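Local coordinates for FACT complex subunit POB3 (Chaetomium thermophilum var. thermophilum, PDB 4KHB), which probably serves, as part of the FACT complex, as a histone chaperone that reorganises nucleosomes during transcription, replication and repair, this fragment being its N-terminal PH-like portion, at residues 10-16 with 72-78; 26-31 with 89-94; 101-106 with 124-129. All blocks are in the same frame, centred on the assembly; numbering follows the deposited sequence.

Interaction 1: residues 10-16 with 72-78; sequences FDHIYLD and VIQLDGF
The F78 ring carries I13 CD1 over one face, with this methyl 3.7 Å from the ring centroid and nearly on the normal. At its edge, in the plane, lie F10 CG and the carbonyl oxygen of L75. F10 in turn offers a face to that edge: the two phenyl planes stand at 73°, a T-shaped pair in which F78 CE1 comes within 3.7 Å of F10 CG. The Y14 ring has D76 O at its edge, whereas the D76 carboxylate stands nearly upright to the ring. D76 CG sits between the backbone N and the carbonyl carbon (chi1 63°), which brings D76 OD1 to 3.3 Å from Y14 CB.

The backbones that carry these groups run antiparallel. Y14 and D76 form the hydrogen-bonded pair, with Y14 N 2.9 Å from D76 O and a longer return bond from D76 N to Y14 O. The chain turns at H12, so strand 8-11 stays in the first sheet while 13-15 edges the second, closing one corner of the PH-like sandwich. G77 and F78, both facing Y61, make a G1 beta bulge in strand 72-78.

On the face opposite Y14 and D76, L15 CD2 packs 3.6 Å from I73 CG2 and also reaches L75 CD2. At D16 one of the two bonds is still backbone to backbone, D16 N to Q74 O at 2.7 Å; in the other the carboxylate takes the place of a carbonyl, D16 OD1 receiving Q74 N at 2.8 Å on its syn side, 29° out of the carboxylate plane. That oxygen also forms a salt bridge with K170, whose ammonium bonds Q74 OE1 as well. Q74 NE2 bonds E62 and the carbonyl of M41 in the SPT16D chain.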
loop_
_atom_site.group_PDB
_atom_site.type_symbol
_atom_site.label_atom_id
_atom_site.label_comp_id
_atom_site.label_asym_id
_atom_site.label_seq_id
_atom_site.Cartn_x
_atom_site.Cartn_y
_atom_site.Cartn_z
ATOM N N PHE H 10 -10.745 -20.824 7.270
ATOM C CA PHE H 10 -10.265 -19.706 8.067
ATOM C C PHE H 10 -11.365 -18.657 8.124
ATOM O O PHE H 10 -11.953 -18.310 7.096
ATOM C CB PHE H 10 -8.992 -19.115 7.458
ATOM C CG PHE H 10 -7.817 -20.052 7.474
ATOM C CD1 PHE H 10 -7.602 -20.945 6.431
ATOM C CD2 PHE H 10 -6.928 -20.044 8.539
ATOM C CE1 PHE H 10 -6.515 -21.809 6.450
ATOM C CE2 PHE H 10 -5.843 -20.901 8.565
ATOM C CZ PHE H 10 -5.635 -21.785 7.520
ATOM N N ASP H 11 -11.650 -18.158 9.321
ATOM C CA ASP H 11 -12.763 -17.237 9.502
ATOM C C ASP H 11 -12.318 -15.782 9.592
ATOM O O ASP H 11 -11.154 -15.497 9.885
ATOM C CB ASP H 11 -13.564 -17.623 10.748
ATOM C CG ASP H 11 -14.758 -18.500 10.419
ATOM O OD1 ASP H 11 -15.474 -18.185 9.445
ATOM O OD2 ASP H 11 -14.978 -19.501 11.130
ATOM N N HIS H 12 -13.255 -14.872 9.328
ATOM C CA HIS H 12 -13.026 -13.433 9.456
ATOM C C HIS H 12 -11.936 -12.923 8.514
ATOM O O HIS H 12 -11.026 -12.206 8.934
ATOM C CB HIS H 12 -12.711 -13.048 10.906
ATOM C CG HIS H 12 -13.047 -11.627 11.236
ATOM N ND1 HIS H 12 -14.323 -11.119 11.126
ATOM C CD2 HIS H 12 -12.270 -10.604 11.664
ATOM C CE1 HIS H 12 -14.319 -9.843 11.474
ATOM N NE2 HIS H 12 -13.085 -9.507 11.806
ATOM N N ILE H 13 -12.039 -13.285 7.238
ATOM C CA ILE H 13 -11.036 -12.897 6.254
ATOM C C ILE H 13 -11.620 -11.910 5.241
ATOM O O ILE H 13 -12.739 -12.098 4.757
ATOM C CB ILE H 13 -10.474 -14.132 5.518
ATOM C CG1 ILE H 13 -9.932 -15.155 6.523
ATOM C CG2 ILE H 13 -9.404 -13.722 4.511
ATOM C CD1 ILE H 13 -8.834 -14.614 7.428
ATOM N N TYR H 14 -10.865 -10.859 4.927
ATOM C CA TYR H 14 -11.295 -9.876 3.937
ATOM C C TYR H 14 -10.644 -10.172 2.589
ATOM O O TYR H 14 -9.432 -10.402 2.512
ATOM C CB TYR H 14 -10.940 -8.455 4.389
ATOM C CG TYR H 14 -11.528 -8.042 5.721
ATOM C CD1 TYR H 14 -10.866 -8.315 6.913
ATOM C CD2 TYR H 14 -12.738 -7.363 5.784
ATOM C CE1 TYR H 14 -11.397 -7.929 8.129
ATOM C CE2 TYR H 14 -13.274 -6.973 6.994
ATOM C CZ TYR H 14 -12.602 -7.260 8.161
ATOM O OH TYR H 14 -13.137 -6.873 9.369
ATOM N N LEU H 15 -11.448 -10.172 1.530
ATOM C CA LEU H 15 -10.938 -10.440 0.191
ATOM C C LEU H 15 -10.830 -9.138 -0.601
ATOM O O LEU H 15 -11.834 -8.460 -0.833
ATOM C CB LEU H 15 -11.837 -11.464 -0.522
ATOM C CG LEU H 15 -11.638 -11.869 -1.990
ATOM C CD1 LEU H 15 -12.464 -10.997 -2.927
ATOM C CD2 LEU H 15 -10.168 -11.846 -2.393
ATOM N N ASP H 16 -9.606 -8.820 -1.026
ATOM C CA ASP H 16 -9.320 -7.624 -1.826
ATOM C C ASP H 16 -9.907 -6.332 -1.254
ATOM O O ASP H 16 -10.628 -5.605 -1.941
ATOM C CB ASP H 16 -9.755 -7.826 -3.283
ATOM C CG ASP H 16 -8.812 -8.739 -4.050
ATOM O OD1 ASP H 16 -7.633 -8.854 -3.648
ATOM O OD2 ASP H 16 -9.251 -9.345 -5.051
ATOM N N VAL H 72 -3.118 -10.069 -8.581
ATOM C CA VAL H 72 -2.931 -10.331 -7.154
ATOM C C VAL H 72 -4.253 -10.511 -6.405
ATOM O O VAL H 72 -5.212 -9.767 -6.626
ATOM C CB VAL H 72 -2.081 -9.232 -6.460
ATOM C CG1 VAL H 72 -0.630 -9.326 -6.888
ATOM C CG2 VAL H 72 -2.637 -7.851 -6.761
ATOM N N ILE H 73 -4.296 -11.508 -5.525
ATOM C CA ILE H 73 -5.451 -11.721 -4.658
ATOM C C ILE H 73 -5.009 -11.466 -3.222
ATOM O O ILE H 73 -4.097 -12.126 -2.718
ATOM C CB ILE H 73 -5.999 -13.157 -4.781
ATOM C CG1 ILE H 73 -6.394 -13.446 -6.231
ATOM C CG2 ILE H 73 -7.204 -13.350 -3.866
ATOM C CD1 ILE H 73 -7.486 -12.529 -6.760
ATOM N N GLN H 74 -5.648 -10.497 -2.570
ATOM C CA GLN H 74 -5.282 -10.123 -1.210
ATOM C C GLN H 74 -6.267 -10.640 -0.166
ATOM O O GLN H 74 -7.450 -10.289 -0.180
ATOM C CB GLN H 74 -5.135 -8.599 -1.105
ATOM C CG GLN H 74 -3.889 -8.047 -1.788
ATOM C CD GLN H 74 -3.919 -6.540 -1.936
ATOM O OE1 GLN H 74 -4.170 -6.014 -3.022
ATOM N NE2 GLN H 74 -3.677 -5.835 -0.838
ATOM N N LEU H 75 -5.763 -11.484 0.730
ATOM C CA LEU H 75 -6.546 -11.996 1.845
ATOM C C LEU H 75 -5.906 -11.600 3.175
ATOM O O LEU H 75 -4.885 -12.180 3.566
ATOM C CB LEU H 75 -6.634 -13.522 1.756
ATOM C CG LEU H 75 -7.208 -14.135 0.477
ATOM C CD1 LEU H 75 -6.788 -15.588 0.351
ATOM C CD2 LEU H 75 -8.717 -14.026 0.457
ATOM N N ASP H 76 -6.489 -10.624 3.871
ATOM C CA ASP H 76 -5.968 -10.243 5.184
ATOM C C ASP H 76 -7.008 -10.480 6.282
ATOM O O ASP H 76 -8.204 -10.596 6.005
ATOM C CB ASP H 76 -5.422 -8.803 5.206
ATOM C CG ASP H 76 -6.481 -7.756 4.918
ATOM O OD1 ASP H 76 -7.631 -8.123 4.596
ATOM O OD2 ASP H 76 -6.159 -6.551 5.016
ATOM N N GLY H 77 -6.540 -10.543 7.525
ATOM C CA GLY H 77 -7.399 -10.822 8.661
ATOM C C GLY H 77 -6.987 -12.116 9.335
ATOM O O GLY H 77 -7.607 -12.550 10.309
ATOM N N PHE H 78 -5.923 -12.729 8.826
ATOM C CA PHE H 78 -5.390 -13.937 9.439
ATOM C C PHE H 78 -4.714 -13.595 10.760
ATOM O O PHE H 78 -4.276 -12.462 10.973
ATOM C CB PHE H 78 -4.384 -14.620 8.512
ATOM C CG PHE H 78 -4.994 -15.201 7.269
ATOM C CD1 PHE H 78 -5.587 -16.458 7.291
ATOM C CD2 PHE H 78 -4.943 -14.506 6.070
ATOM C CE1 PHE H 78 -6.140 -17.001 6.144
ATOM C CE2 PHE H 78 -5.492 -15.044 4.916
ATOM C CZ PHE H 78 -6.092 -16.292 4.953
#

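Interaction 2: residues 26-31 with 89-94; sequences FAENGL and IFKNWY
I89 opens the contact by setting both ends of its branched side chain against F26, CG2 lying 3.9 Å from F26 CB while CD1 reaches the ring at CD2. The two side chains cross at about a right angle, and on the strand side I89 also touches E8 and F10. One residue on, F90 meets the far part of the same phenyl, F90 CE1 to F26 CE1 at 4.1 Å, with the ring planes inclined at 61°. Its other neighbours are V63 and I65 of the second sheet, and Y94 CD2 lies over its face.

W93 follows and lays its indole against the turn. E28 CG rests over the five-membered ring, 3.5 Å from its centroid, in a CH-pi contact. The peptide carbon of A27 lies over the same indole towards its rim, and F26 O is 3.3 Å from W93 CZ3 at the ring edge.

Y94 closes the segment. With CG beside the backbone N (chi1 -53°), its ring reaches back past F90 to the hairpin, where F26 CD1 lies at the ring edge. Y94 OH donates to A27 O at 2.8 Å, in the carbonyl plane. The distance from Y94 OH to G30 O is 3.1 Å. A27 to G30 form a type I turn joining strands 22-27 and 30-35 as a two-residue beta hairpin, and helix 83-92 closes this end of the sandwich, as the C-terminal helix does in PH domains.

A27 O is thus gripped twice, by the G30 amide across the turn and by the phenol. Segment 89-94 is tied to the hairpin by one directed polar bond, set between an apolar patch around F26 and an indole lying flat on the turn backbone.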
loop_
_atom_site.group_PDB
_atom_site.type_symbol
_atom_site.label_atom_id
_atom_site.label_comp_id
_atom_site.label_asym_id
_atom_site.label_seq_id
_atom_site.Cartn_x
_atom_site.Cartn_y
_atom_site.Cartn_z
ATOM N N PHE H 26 -9.640 -23.505 1.910
ATOM C CA PHE H 26 -8.603 -24.039 1.039
ATOM C C PHE H 26 -8.831 -25.534 0.768
ATOM O O PHE H 26 -9.129 -26.306 1.687
ATOM C CB PHE H 26 -7.226 -23.797 1.652
ATOM C CG PHE H 26 -6.837 -22.345 1.704
ATOM C CD1 PHE H 26 -6.224 -21.740 0.616
ATOM C CD2 PHE H 26 -7.078 -21.587 2.841
ATOM C CE1 PHE H 26 -5.862 -20.405 0.658
ATOM C CE2 PHE H 26 -6.717 -20.250 2.893
ATOM C CZ PHE H 26 -6.108 -19.658 1.800
ATOM N N ALA H 27 -8.705 -25.926 -0.501
ATOM C CA ALA H 27 -8.789 -27.329 -0.916
ATOM C C ALA H 27 -7.691 -27.624 -1.925
ATOM O O ALA H 27 -7.006 -26.711 -2.385
ATOM C CB ALA H 27 -10.146 -27.645 -1.516
ATOM N N GLU H 28 -7.534 -28.898 -2.268
ATOM C CA GLU H 28 -6.547 -29.325 -3.258
ATOM C C GLU H 28 -6.678 -28.640 -4.622
ATOM O O GLU H 28 -5.674 -28.395 -5.292
ATOM C CB GLU H 28 -6.587 -30.849 -3.427
ATOM C CG GLU H 28 -5.357 -31.564 -2.879
ATOM C CD GLU H 28 -5.466 -33.076 -2.954
ATOM O OE1 GLU H 28 -6.495 -33.577 -3.450
ATOM O OE2 GLU H 28 -4.519 -33.765 -2.518
ATOM N N ASN H 29 -7.907 -28.340 -5.034
ATOM C CA ASN H 29 -8.136 -27.801 -6.376
ATOM C C ASN H 29 -8.157 -26.271 -6.452
ATOM O O ASN H 29 -8.292 -25.706 -7.540
ATOM C CB ASN H 29 -9.430 -28.370 -6.977
ATOM C CG ASN H 29 -10.666 -27.977 -6.193
ATOM O OD1 ASN H 29 -10.670 -27.993 -4.963
ATOM N ND2 ASN H 29 -11.727 -27.621 -6.906
ATOM N N GLY H 30 -8.034 -25.603 -5.306
ATOM C CA GLY H 30 -8.003 -24.147 -5.282
ATOM C C GLY H 30 -8.627 -23.536 -4.039
ATOM O O GLY H 30 -8.786 -24.219 -3.024
ATOM N N LEU H 31 -8.966 -22.248 -4.101
ATOM C CA LEU H 31 -9.526 -21.572 -2.929
ATOM C C LEU H 31 -10.858 -20.886 -3.222
ATOM O O LEU H 31 -11.110 -20.432 -4.343
ATOM C CB LEU H 31 -8.501 -20.624 -2.272
ATOM C CG LEU H 31 -8.524 -19.083 -2.217
ATOM C CD1 LEU H 31 -8.573 -18.447 -3.588
ATOM C CD2 LEU H 31 -9.624 -18.509 -1.320
ATOM N N ILE H 89 -0.465 -25.772 3.473
ATOM C CA ILE H 89 -1.446 -25.744 2.394
ATOM C C ILE H 89 -0.809 -25.408 1.048
ATOM O O ILE H 89 -0.964 -26.149 0.079
ATOM C CB ILE H 89 -2.560 -24.714 2.686
ATOM C CG1 ILE H 89 -3.415 -25.157 3.872
ATOM C CG2 ILE H 89 -3.427 -24.489 1.454
ATOM C CD1 ILE H 89 -4.345 -24.074 4.371
ATOM N N PHE H 90 -0.093 -24.289 0.997
ATOM C CA PHE H 90 0.529 -23.829 -0.242
ATOM C C PHE H 90 1.625 -24.767 -0.749
ATOM O O PHE H 90 1.795 -24.930 -1.957
ATOM C CB PHE H 90 1.052 -22.395 -0.092
ATOM C CG PHE H 90 -0.006 -21.345 -0.291
ATOM C CD1 PHE H 90 -0.789 -20.916 0.773
ATOM C CD2 PHE H 90 -0.232 -20.800 -1.549
ATOM C CE1 PHE H 90 -1.768 -19.954 0.589
ATOM C CE2 PHE H 90 -1.213 -19.839 -1.743
ATOM C CZ PHE H 90 -1.980 -19.416 -0.670
ATOM N N LYS H 91 2.370 -25.375 0.169
ATOM C CA LYS H 91 3.441 -26.287 -0.222
ATOM C C LYS H 91 2.898 -27.633 -0.705
ATOM O O LYS H 91 3.258 -28.102 -1.785
ATOM C CB LYS H 91 4.436 -26.496 0.925
ATOM C CG LYS H 91 5.590 -27.433 0.571
ATOM C CD LYS H 91 6.591 -27.571 1.710
ATOM C CE LYS H 91 6.039 -28.423 2.840
ATOM N NZ LYS H 91 5.628 -27.588 4.001
ATOM N N ASN H 92 2.031 -28.248 0.095
ATOM C CA ASN H 92 1.512 -29.579 -0.218
ATOM C C ASN H 92 0.507 -29.608 -1.372
ATOM O O ASN H 92 0.474 -30.563 -2.146
ATOM C CB ASN H 92 0.894 -30.233 1.023
ATOM C CG ASN H 92 1.914 -30.521 2.109
ATOM O OD1 ASN H 92 3.122 -30.477 1.876
ATOM N ND2 ASN H 92 1.427 -30.840 3.300
ATOM N N TRP H 93 -0.314 -28.565 -1.478
ATOM C CA TRP H 93 -1.354 -28.502 -2.503
ATOM C C TRP H 93 -0.982 -27.669 -3.730
ATOM O O TRP H 93 -1.300 -28.045 -4.861
ATOM C CB TRP H 93 -2.662 -27.973 -1.901
ATOM C CG TRP H 93 -3.341 -28.944 -0.973
ATOM C CD1 TRP H 93 -3.052 -30.268 -0.822
ATOM C CD2 TRP H 93 -4.417 -28.663 -0.064
ATOM N NE1 TRP H 93 -3.884 -30.831 0.117
ATOM C CE2 TRP H 93 -4.731 -29.867 0.598
ATOM C CE3 TRP H 93 -5.144 -27.512 0.253
ATOM C CZ2 TRP H 93 -5.741 -29.951 1.560
ATOM C CZ3 TRP H 93 -6.144 -27.599 1.212
ATOM C CH2 TRP H 93 -6.435 -28.809 1.849
ATOM N N TYR H 94 -0.308 -26.545 -3.512
ATOM C CA TYR H 94 -0.129 -25.565 -4.579
ATOM C C TYR H 94 1.301 -25.495 -5.121
ATOM O O TYR H 94 1.595 -24.666 -5.988
ATOM C CB TYR H 94 -0.600 -24.181 -4.108
ATOM C CG TYR H 94 -2.015 -24.171 -3.548
ATOM C CD1 TYR H 94 -2.974 -25.065 -4.010
ATOM C CD2 TYR H 94 -2.385 -23.272 -2.555
ATOM C CE1 TYR H 94 -4.258 -25.064 -3.500
ATOM C CE2 TYR H 94 -3.672 -23.262 -2.039
ATOM C CZ TYR H 94 -4.601 -24.162 -2.518
ATOM O OH TYR H 94 -5.884 -24.169 -2.016
#

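Interaction 3: residues 101-106 with 124-129; sequences KEHSLR and VQNRPA. With SO4 (sulfate ion), chain P; SO4 (sulfate ion), chain Q.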
loop_
_atom_site.group_PDB
_atom_site.type_symbol
_atom_site.label_atom_id
_atom_site.label_comp_id
_atom_site.label_asym_id
_atom_site.label_seq_id
_atom_site.Cartn_x
_atom_site.Cartn_y
_atom_site.Cartn_z
ATOM N N LYS H 101 7.462 -11.950 3.736
ATOM C CA LYS H 101 7.851 -10.737 3.031
ATOM C C LYS H 101 7.675 -9.513 3.916
ATOM O O LYS H 101 6.607 -8.897 3.920
ATOM C CB LYS H 101 7.003 -10.585 1.765
ATOM C CG LYS H 101 7.545 -9.573 0.760
ATOM C CD LYS H 101 8.741 -10.127 -0.002
ATOM C CE LYS H 101 8.863 -9.488 -1.379
ATOM N NZ LYS H 101 10.061 -9.974 -2.121
ATOM N N GLU H 102 8.720 -9.161 4.664
ATOM C CA GLU H 102 8.674 -7.968 5.504
ATOM C C GLU H 102 8.628 -6.703 4.665
ATOM O O GLU H 102 9.307 -6.594 3.639
ATOM C CB GLU H 102 9.887 -7.887 6.438
ATOM C CG GLU H 102 9.781 -8.711 7.713
ATOM C CD GLU H 102 10.865 -8.354 8.716
ATOM O OE1 GLU H 102 11.268 -7.172 8.763
ATOM O OE2 GLU H 102 11.303 -9.249 9.470
ATOM N N HIS H 103 7.822 -5.746 5.109
ATOM C CA HIS H 103 7.787 -4.434 4.481
ATOM C C HIS H 103 8.633 -3.433 5.263
ATOM O O HIS H 103 8.837 -3.592 6.471
ATOM C CB HIS H 103 6.343 -3.953 4.331
ATOM C CG HIS H 103 5.587 -4.656 3.246
ATOM N ND1 HIS H 103 5.263 -5.994 3.308
ATOM C CD2 HIS H 103 5.102 -4.206 2.065
ATOM C CE1 HIS H 103 4.603 -6.337 2.215
ATOM N NE2 HIS H 103 4.492 -5.269 1.444
ATOM N N SER H 104 9.118 -2.404 4.571
ATOM C CA SER H 104 9.963 -1.383 5.188
ATOM C C SER H 104 9.144 -0.460 6.088
ATOM O O SER H 104 8.040 -0.048 5.723
ATOM C CB SER H 104 10.688 -0.568 4.111
ATOM O OG SER H 104 11.522 0.416 4.694
ATOM N N LEU H 105 9.677 -0.147 7.268
ATOM C CA LEU H 105 8.957 0.698 8.217
ATOM C C LEU H 105 9.686 1.996 8.584
ATOM O O LEU H 105 9.243 2.719 9.479
ATOM C CB LEU H 105 8.662 -0.097 9.496
ATOM C CG LEU H 105 7.709 -1.293 9.383
ATOM C CD1 LEU H 105 7.594 -2.017 10.714
ATOM C CD2 LEU H 105 6.342 -0.850 8.901
ATOM N N ARG H 106 10.790 2.301 7.902
ATOM C CA ARG H 106 11.573 3.492 8.250
ATOM C C ARG H 106 10.932 4.806 7.796
ATOM O O ARG H 106 11.269 5.878 8.307
ATOM C CB ARG H 106 13.057 3.386 7.856
ATOM C CG ARG H 106 13.367 2.855 6.471
ATOM C CD ARG H 106 14.405 1.740 6.568
ATOM N NE ARG H 106 15.645 2.009 5.842
ATOM C CZ ARG H 106 16.830 1.502 6.177
ATOM N NH1 ARG H 106 16.940 0.697 7.227
ATOM N NH2 ARG H 106 17.907 1.792 5.463
ATOM N N VAL H 124 12.446 -0.045 -0.592
ATOM C CA VAL H 124 13.389 0.731 0.206
ATOM C C VAL H 124 14.475 -0.208 0.708
ATOM O O VAL H 124 14.227 -1.026 1.599
ATOM C CB VAL H 124 12.693 1.402 1.405
ATOM C CG1 VAL H 124 13.703 2.141 2.269
ATOM C CG2 VAL H 124 11.621 2.358 0.923
ATOM N N GLN H 125 15.672 -0.087 0.134
ATOM C CA GLN H 125 16.764 -1.033 0.375
ATOM C C GLN H 125 16.304 -2.483 0.221
ATOM O O GLN H 125 16.549 -3.325 1.091
ATOM C CB GLN H 125 17.416 -0.799 1.741
ATOM C CG GLN H 125 18.323 0.429 1.765
ATOM C CD GLN H 125 19.595 0.226 0.959
ATOM O OE1 GLN H 125 20.168 -0.865 0.940
ATOM N NE2 GLN H 125 20.037 1.277 0.279
ATOM N N ASN H 126 15.617 -2.739 -0.891
ATOM C CA ASN H 126 15.166 -4.073 -1.292
ATOM C C ASN H 126 14.024 -4.667 -0.458
ATOM O O ASN H 126 13.752 -5.864 -0.534
ATOM C CB ASN H 126 16.338 -5.050 -1.418
ATOM C CG ASN H 126 16.985 -5.005 -2.791
ATOM O OD1 ASN H 126 16.407 -5.465 -3.776
ATOM N ND2 ASN H 126 18.191 -4.451 -2.862
ATOM N N ARG H 127 13.358 -3.825 0.327
ATOM C CA ARG H 127 12.144 -4.233 1.025
ATOM C C ARG H 127 11.004 -3.304 0.631
ATOM O O ARG H 127 11.151 -2.080 0.657
ATOM C CB ARG H 127 12.355 -4.243 2.544
ATOM C CG ARG H 127 13.385 -5.262 3.013
ATOM C CD ARG H 127 13.490 -5.329 4.528
ATOM N NE ARG H 127 14.579 -6.206 4.951
ATOM C CZ ARG H 127 15.208 -6.113 6.119
ATOM N NH1 ARG H 127 14.857 -5.182 6.996
ATOM N NH2 ARG H 127 16.191 -6.952 6.411
ATOM N N PRO H 128 9.856 -3.890 0.265
ATOM C CA PRO H 128 8.715 -3.126 -0.249
ATOM C C PRO H 128 8.118 -2.187 0.789
ATOM O O PRO H 128 7.844 -2.605 1.912
ATOM C CB PRO H 128 7.702 -4.218 -0.623
ATOM C CG PRO H 128 8.073 -5.392 0.230
ATOM C CD PRO H 128 9.570 -5.334 0.342
ATOM N N ALA H 129 7.931 -0.927 0.417
ATOM C CA ALA H 129 7.194 0.003 1.260
ATOM C C ALA H 129 5.713 -0.106 0.927
ATOM O O ALA H 129 4.861 -0.109 1.820
ATOM C CB ALA H 129 7.685 1.427 1.047
HETATM S S SO4 P . 13.260 -1.643 7.175
HETATM O O1 SO4 P . 14.588 -1.576 7.765
HETATM O O2 SO4 P . 12.833 -3.030 7.066
HETATM O O3 SO4 P . 12.322 -0.914 8.013
HETATM O O4 SO4 P . 13.284 -1.048 5.849
HETATM S S SO4 Q . 18.243 -5.100 8.727
HETATM O O1 SO4 Q . 19.252 -5.057 9.774
HETATM O O2 SO4 Q . 18.065 -6.469 8.266
HETATM O O3 SO4 Q . 16.983 -4.605 9.260
HETATM O O4 SO4 Q . 18.663 -4.261 7.615
HETATM O O HOH W 1 5.519 -0.257 4.668
#
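H103 and P128 cross at about a right angle, the proline presenting CG over one face of the imidazole, 3.8 Å from the ring centroid and close to its normal. NE2 of the histidine bonds E131 further along the strand, which helps to fix the ring's rotation. Beside this pair S104 N donates to P128 O at 3.0 Å, reaching it from above the carbonyl plane, 44° out of it. A water bridges S104 O and A129 O.

With its hydroxyl anti to the backbone N (chi1 -179°), S104 OG passes V124 CB at 3.6 Å and bonds O4 of the first sulfate at 2.6 Å. The L105 amide grips O3 of the same ion with a nearly straight bond. R127, extended from CG to NE, brings R127 NH1 to O2 of the first sulfate at 3.0 Å, in the guanidinium plane. R127 NH2 bonds O2 of the second sulfate at 2.7 Å, and R127 NH1 reaches its O3. R106 bends back at chi2 and chi3 and adds only a weak bond to the first ion.

Both sulfates probably come from the crystallisation liquor. V124 to R127 form a type I' turn, and the contact docks this two-residue beta hairpin of the second PH-like domain against the linker from the first.

How the interactions relate
Interactions 1 and 2 belong to the same N-terminal PH-like domain and touch directly, their centres 16 Å apart: F10 CE1 lies 3.7 Å from F26 CD2 and 3.8 Å from I89 CD1. F10 therefore takes part in one continuous apolar core, in which the corner between the sheets and the closing helix meet. Their segments alternate along the chain, so neither is nested in the other. Interaction 3 comes later, where the linker meets the second domain. Its centre lies about 21 Å from that of interaction 1 and 28 Å from that of interaction 2, with no touch to either. Interactions 1 and 3 both have partners in the SPT16D chain, and interaction 3 alone holds the sulfates.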